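Local coordinates for Lmo1340 protein (Listeria monocytogenes, PDB 4NLM) that is of unknown function but is probably a surface lipoprotein with a YqgU-like six-bladed beta-propeller domain, at residues A[279-291]-A[300-312]. Residues are numbered along the deposited sequence; the frame is centred on the assembly and turned at random.
Sequences FDKNTFLTFVPYK and KEYKLVKIDPTNK
F287 and L304 meet across two antiparallel strands, 284-289 and 302-308, in a three-stranded sheet of the YqgU-like beta-propeller domain. Strand 313-321 completes the sheet beyond 302-308. Backbone bonds run both ways in the pairs F284–I307, T286–V305 and V288–K303. From the backbone outward, F287 CB lies 4.0 Å from K303 O. CD1 has K303 O and Y302 CB on the same side. CE1 reaches L304 CB at 3.8 Å, and CZ meets L304 CD1. This methyl lies over one ring face in a CH-pi contact: L304 CD1 is 4.0 Å from the F287 ring centroid and 12° off its normal. L304 CG stands anti to the backbone N (chi1 177°), and the turn at chi2 sets CD1 over the ring.

T286, V288, V305 and I307 line the other face of the sheet. In one of its two conformers, V305 CG2 lies 3.7 Å from both T286 CG2 and V288 CG2. F284 CD2 meets I307 CD1 at the ring edge, while F248 packs edge-to-face with the same ring.

At the F284–I307 end of the ladder, K281 O takes two bonds from T310, from N and OG1. D308, last in its strand, has OD1 gripped twice. N311 N closes an Asx motif from one face of the carboxylate. From the opposite face, N282 ND2 donates to D308 OD1 at 3.1 Å, a nearly straight bond of 165°.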
loop_
_atom_site.group_PDB
_atom_site.type_symbol
_atom_site.label_atom_id
_atom_site.label_comp_id
_atom_site.label_asym_id
_atom_site.label_seq_id
_atom_site.Cartn_x
_atom_site.Cartn_y
_atom_site.Cartn_z
ATOM N N PHE A 279 -7.691 3.144 4.521
ATOM C CA PHE A 279 -8.450 3.684 5.642
ATOM C C PHE A 279 -9.341 4.846 5.232
ATOM O O PHE A 279 -9.192 5.424 4.147
ATOM C CB PHE A 279 -7.505 4.086 6.795
ATOM C CG PHE A 279 -6.497 5.148 6.441
ATOM C CD1 PHE A 279 -6.846 6.502 6.466
ATOM C CD2 PHE A 279 -5.208 4.823 6.069
ATOM C CE1 PHE A 279 -5.903 7.462 6.175
ATOM C CE2 PHE A 279 -4.301 5.797 5.737
ATOM C CZ PHE A 279 -4.650 7.113 5.783
ATOM N N ASP A 280 -10.284 5.158 6.116
ATOM C CA ASP A 280 -11.167 6.274 5.901
ATOM C C ASP A 280 -11.574 6.885 7.250
ATOM O O ASP A 280 -11.119 6.454 8.298
ATOM C CB ASP A 280 -12.347 5.866 5.013
ATOM C CG ASP A 280 -13.224 4.804 5.639
ATOM O OD1 ASP A 280 -13.503 4.889 6.838
ATOM O OD2 ASP A 280 -13.673 3.896 4.912
ATOM N N LYS A 281 -12.454 7.877 7.217
ATOM C CA LYS A 281 -12.850 8.592 8.421
ATOM C C LYS A 281 -13.461 7.696 9.495
ATOM O O LYS A 281 -13.492 8.082 10.653
ATOM C CB LYS A 281 -13.882 9.658 8.074
ATOM C CG LYS A 281 -15.190 9.051 7.613
ATOM C CD LYS A 281 -16.192 10.151 7.271
ATOM C CE LYS A 281 -17.495 9.609 6.686
ATOM N NZ LYS A 281 -18.524 10.660 6.456
ATOM N N ASN A 282 -13.999 6.543 9.096
ATOM C CA ASN A 282 -14.605 5.602 10.046
ATOM C C ASN A 282 -13.912 4.272 10.303
ATOM O O ASN A 282 -14.368 3.530 11.179
ATOM C CB ASN A 282 -16.033 5.283 9.608
ATOM C CG ASN A 282 -16.952 6.474 9.654
ATOM O OD1 ASN A 282 -17.536 6.902 8.660
ATOM N ND2 ASN A 282 -17.057 7.031 10.812
ATOM N N THR A 283 -12.866 3.972 9.551
ATOM C CA THR A 283 -12.212 2.674 9.694
ATOM C C THR A 283 -10.730 2.827 9.460
ATOM O O THR A 283 -10.283 3.175 8.369
ATOM C CB THR A 283 -12.781 1.607 8.710
ATOM O OG1 THR A 283 -14.206 1.454 8.880
ATOM C CG2 THR A 283 -12.131 0.265 8.906
ATOM N N PHE A 284 -9.982 2.561 10.519
ATOM C CA PHE A 284 -8.528 2.498 10.465
ATOM C C PHE A 284 -8.127 1.217 11.198
ATOM O O PHE A 284 -8.344 1.070 12.391
ATOM C CB PHE A 284 -7.877 3.698 11.102
ATOM C CG PHE A 284 -6.381 3.626 11.113
ATOM C CD1 PHE A 284 -5.642 3.840 9.966
ATOM C CD2 PHE A 284 -5.699 3.332 12.268
ATOM C CE1 PHE A 284 -4.260 3.761 9.964
ATOM C CE2 PHE A 284 -4.306 3.261 12.272
ATOM C CZ PHE A 284 -3.597 3.464 11.126
ATOM N N LEU A 285 -7.596 0.278 10.442
ATOM C CA LEU A 285 -7.166 -1.033 10.995
ATOM C C LEU A 285 -5.679 -1.066 11.171
ATOM O O LEU A 285 -4.934 -0.735 10.254
ATOM C CB LEU A 285 -7.524 -2.131 10.007
ATOM C CG LEU A 285 -8.993 -2.325 9.685
ATOM C CD1 LEU A 285 -9.199 -3.213 8.469
ATOM C CD2 LEU A 285 -9.692 -2.907 10.876
ATOM N N THR A 286 -5.235 -1.463 12.362
ATOM C CA THR A 286 -3.800 -1.560 12.625
ATOM C C THR A 286 -3.516 -2.646 13.635
ATOM O O THR A 286 -4.334 -2.932 14.516
ATOM C CB THR A 286 -3.233 -0.228 13.171
ATOM O OG1 THR A 286 -1.817 -0.293 13.315
ATOM C CG2 THR A 286 -3.914 0.223 14.442
ATOM N N PHE A 287 -2.328 -3.220 13.530
ATOM C CA PHE A 287 -1.795 -4.027 14.615
ATOM C C PHE A 287 -1.266 -3.097 15.695
ATOM O O PHE A 287 -0.783 -1.974 15.432
ATOM C CB PHE A 287 -0.720 -5.024 14.112
ATOM C CG PHE A 287 -1.326 -6.072 13.286
ATOM C CD1 PHE A 287 -1.951 -7.155 13.903
ATOM C CD2 PHE A 287 -1.313 -6.015 11.908
ATOM C CE1 PHE A 287 -2.583 -8.102 13.152
ATOM C CE2 PHE A 287 -1.937 -6.962 11.169
ATOM C CZ PHE A 287 -2.559 -8.033 11.791
ATOM N N VAL A 288 -1.356 -3.575 16.935
ATOM C CA VAL A 288 -0.940 -2.841 18.109
ATOM C C VAL A 288 -0.217 -3.827 19.043
ATOM O O VAL A 288 -0.746 -4.879 19.306
ATOM C CB VAL A 288 -2.165 -2.238 18.840
ATOM C CG1 VAL A 288 -1.787 -1.520 20.093
ATOM C CG2 VAL A 288 -2.894 -1.262 17.952
ATOM N N PRO A 289 0.935 -3.430 19.590
ATOM C CA PRO A 289 1.623 -4.304 20.526
ATOM C C PRO A 289 0.958 -4.274 21.887
ATOM O O PRO A 289 0.323 -3.305 22.237
ATOM C CB PRO A 289 3.030 -3.677 20.636
ATOM C CG PRO A 289 3.083 -2.625 19.587
ATOM C CD PRO A 289 1.698 -2.201 19.322
ATOM N N TYR A 290 1.185 -5.317 22.670
ATOM C CA TYR A 290 0.671 -5.377 24.022
ATOM C C TYR A 290 1.475 -4.565 25.028
ATOM O O TYR A 290 0.961 -4.192 26.076
ATOM C CB TYR A 290 0.572 -6.815 24.502
ATOM C CG TYR A 290 -0.510 -7.568 23.804
ATOM C CD1 TYR A 290 -1.839 -7.271 24.056
ATOM C CD2 TYR A 290 -0.226 -8.561 22.904
ATOM C CE1 TYR A 290 -2.837 -7.943 23.418
ATOM C CE2 TYR A 290 -1.230 -9.234 22.235
ATOM C CZ TYR A 290 -2.562 -8.903 22.509
ATOM O OH TYR A 290 -3.567 -9.603 21.899
ATOM N N LYS A 291 2.737 -4.312 24.715
ATOM C CA LYS A 291 3.568 -3.547 25.628
ATOM C C LYS A 291 4.715 -2.890 24.857
ATOM O O LYS A 291 5.065 -3.317 23.768
ATOM C CB LYS A 291 4.118 -4.426 26.748
ATOM C CG LYS A 291 5.148 -5.422 26.283
ATOM C CD LYS A 291 5.679 -6.334 27.395
ATOM C CE LYS A 291 6.487 -7.439 26.746
ATOM N NZ LYS A 291 7.108 -8.358 27.740
ATOM N N LYS A 300 2.691 -14.058 18.526
ATOM C CA LYS A 300 1.452 -13.657 19.208
ATOM C C LYS A 300 1.607 -12.325 19.959
ATOM O O LYS A 300 0.990 -12.083 20.994
ATOM C CB LYS A 300 1.025 -14.768 20.188
ATOM C CG LYS A 300 0.615 -16.062 19.502
ATOM C CD LYS A 300 0.264 -17.174 20.490
ATOM C CE LYS A 300 -0.074 -18.456 19.747
ATOM N NZ LYS A 300 -0.586 -19.524 20.651
ATOM N N GLU A 301 2.390 -11.438 19.395
ATOM C CA GLU A 301 2.766 -10.249 20.104
ATOM C C GLU A 301 1.848 -9.065 19.856
ATOM O O GLU A 301 2.094 -8.025 20.452
ATOM C CB GLU A 301 4.189 -9.975 19.658
ATOM C CG GLU A 301 4.994 -8.769 20.128
ATOM C CD GLU A 301 6.402 -8.793 19.518
ATOM O OE1 GLU A 301 7.027 -7.726 19.322
ATOM O OE2 GLU A 301 6.900 -9.895 19.197
ATOM N N TYR A 302 0.787 -9.244 19.058
ATOM C CA TYR A 302 -0.058 -8.105 18.651
ATOM C C TYR A 302 -1.514 -8.429 18.747
ATOM O O TYR A 302 -1.920 -9.574 18.706
ATOM C CB TYR A 302 0.252 -7.705 17.197
ATOM C CG TYR A 302 1.689 -7.357 16.963
ATOM C CD1 TYR A 302 2.600 -8.331 16.677
ATOM C CD2 TYR A 302 2.160 -6.055 17.081
ATOM C CE1 TYR A 302 3.941 -8.059 16.529
ATOM C CE2 TYR A 302 3.517 -5.772 16.904
ATOM C CZ TYR A 302 4.405 -6.790 16.651
ATOM O OH TYR A 302 5.751 -6.511 16.490
ATOM N N LYS A 303 -2.291 -7.355 18.799
ATOM C CA LYS A 303 -3.729 -7.446 18.542
ATOM C C LYS A 303 -4.046 -6.602 17.311
ATOM O O LYS A 303 -3.365 -5.653 17.003
ATOM C CB LYS A 303 -4.563 -7.000 19.700
ATOM C CG LYS A 303 -4.137 -5.736 20.316
ATOM C CD LYS A 303 -5.147 -5.351 21.376
ATOM C CE LYS A 303 -4.635 -4.217 22.209
ATOM N NZ LYS A 303 -5.637 -3.929 23.290
ATOM N N LEU A 304 -5.066 -7.049 16.610
ATOM C CA LEU A 304 -5.586 -6.329 15.450
ATOM C C LEU A 304 -6.761 -5.504 15.932
ATOM O O LEU A 304 -7.745 -6.040 16.454
ATOM C CB LEU A 304 -6.037 -7.293 14.387
ATOM C CG LEU A 304 -6.663 -6.624 13.164
ATOM C CD1 LEU A 304 -5.690 -5.698 12.467
ATOM C CD2 LEU A 304 -7.144 -7.705 12.222
ATOM N N VAL A 305 -6.675 -4.197 15.745
ATOM C CA VAL A 305 -7.770 -3.353 16.162
ATOM C C VAL A 305 -8.325 -2.565 15.009
ATOM O O VAL A 305 -7.702 -2.396 13.959
ATOM C CB VAL A 305 -7.352 -2.375 17.253
ATOM C CG1 VAL A 305 -6.752 -3.122 18.430
ATOM C CG2 VAL A 305 -6.412 -1.306 16.712
ATOM N N LYS A 306 -9.579 -2.178 15.215
ATOM C CA LYS A 306 -10.304 -1.289 14.306
ATOM C C LYS A 306 -10.636 -0.015 15.074
ATOM O O LYS A 306 -11.286 -0.053 16.132
ATOM C CB LYS A 306 -11.537 -1.970 13.702
ATOM C CG LYS A 306 -12.779 -2.199 14.521
ATOM C CD LYS A 306 -13.887 -2.734 13.603
ATOM C CE LYS A 306 -15.118 -3.152 14.398
ATOM N NZ LYS A 306 -16.024 -4.039 13.619
ATOM N N ILE A 307 -10.121 1.081 14.548
ATOM C CA ILE A 307 -10.398 2.381 15.124
ATOM C C ILE A 307 -11.323 3.154 14.204
ATOM O O ILE A 307 -11.176 3.163 12.991
ATOM C CB ILE A 307 -9.079 3.158 15.230
ATOM C CG1 ILE A 307 -8.247 2.450 16.276
ATOM C CG2 ILE A 307 -9.278 4.640 15.554
ATOM C CD1 ILE A 307 -6.820 2.867 16.182
ATOM N N ASP A 308 -12.345 3.764 14.798
ATOM C CA ASP A 308 -13.240 4.656 14.078
ATOM C C ASP A 308 -12.883 6.054 14.584
ATOM O O ASP A 308 -13.318 6.469 15.649
ATOM C CB ASP A 308 -14.711 4.336 14.373
ATOM C CG ASP A 308 -15.689 5.247 13.634
ATOM O OD1 ASP A 308 -15.310 6.354 13.228
ATOM O OD2 ASP A 308 -16.852 4.846 13.531
ATOM N N PRO A 309 -12.068 6.807 13.820
ATOM C CA PRO A 309 -11.597 8.088 14.355
ATOM C C PRO A 309 -12.702 9.139 14.471
ATOM O O PRO A 309 -12.615 10.007 15.329
ATOM C CB PRO A 309 -10.514 8.532 13.372
ATOM C CG PRO A 309 -10.674 7.691 12.180
ATOM C CD PRO A 309 -11.478 6.478 12.528
ATOM N N THR A 310 -13.714 9.068 13.604
ATOM C CA THR A 310 -14.830 10.018 13.687
ATOM C C THR A 310 -15.661 9.776 14.945
ATOM O O THR A 310 -16.038 10.721 15.666
ATOM C CB THR A 310 -15.682 9.945 12.400
ATOM O OG1 THR A 310 -14.883 10.373 11.306
ATOM C CG2 THR A 310 -16.938 10.854 12.457
ATOM N N ASN A 311 -15.944 8.505 15.219
ATOM C CA ASN A 311 -16.741 8.136 16.372
ATOM C C ASN A 311 -15.913 7.995 17.639
ATOM O O ASN A 311 -16.452 7.782 18.723
ATOM C CB ASN A 311 -17.521 6.854 16.086
ATOM C CG ASN A 311 -18.751 6.718 16.949
ATOM O OD1 ASN A 311 -19.401 7.717 17.291
ATOM N ND2 ASN A 311 -19.116 5.482 17.271
ATOM N N LYS A 312 -14.598 8.132 17.495
ATOM C CA LYS A 312 -13.683 8.015 18.624
ATOM C C LYS A 312 -13.825 6.679 19.356
ATOM O O LYS A 312 -13.909 6.652 20.581
ATOM C CB LYS A 312 -13.842 9.194 19.586
ATOM C CG LYS A 312 -13.713 10.558 18.916
ATOM C CD LYS A 312 -13.854 11.674 19.946
ATOM C CE LYS A 312 -13.723 13.067 19.353
ATOM N NZ LYS A 312 -12.349 13.360 18.879
HETATM O O HOH W 1 3.504 -7.130 22.563
#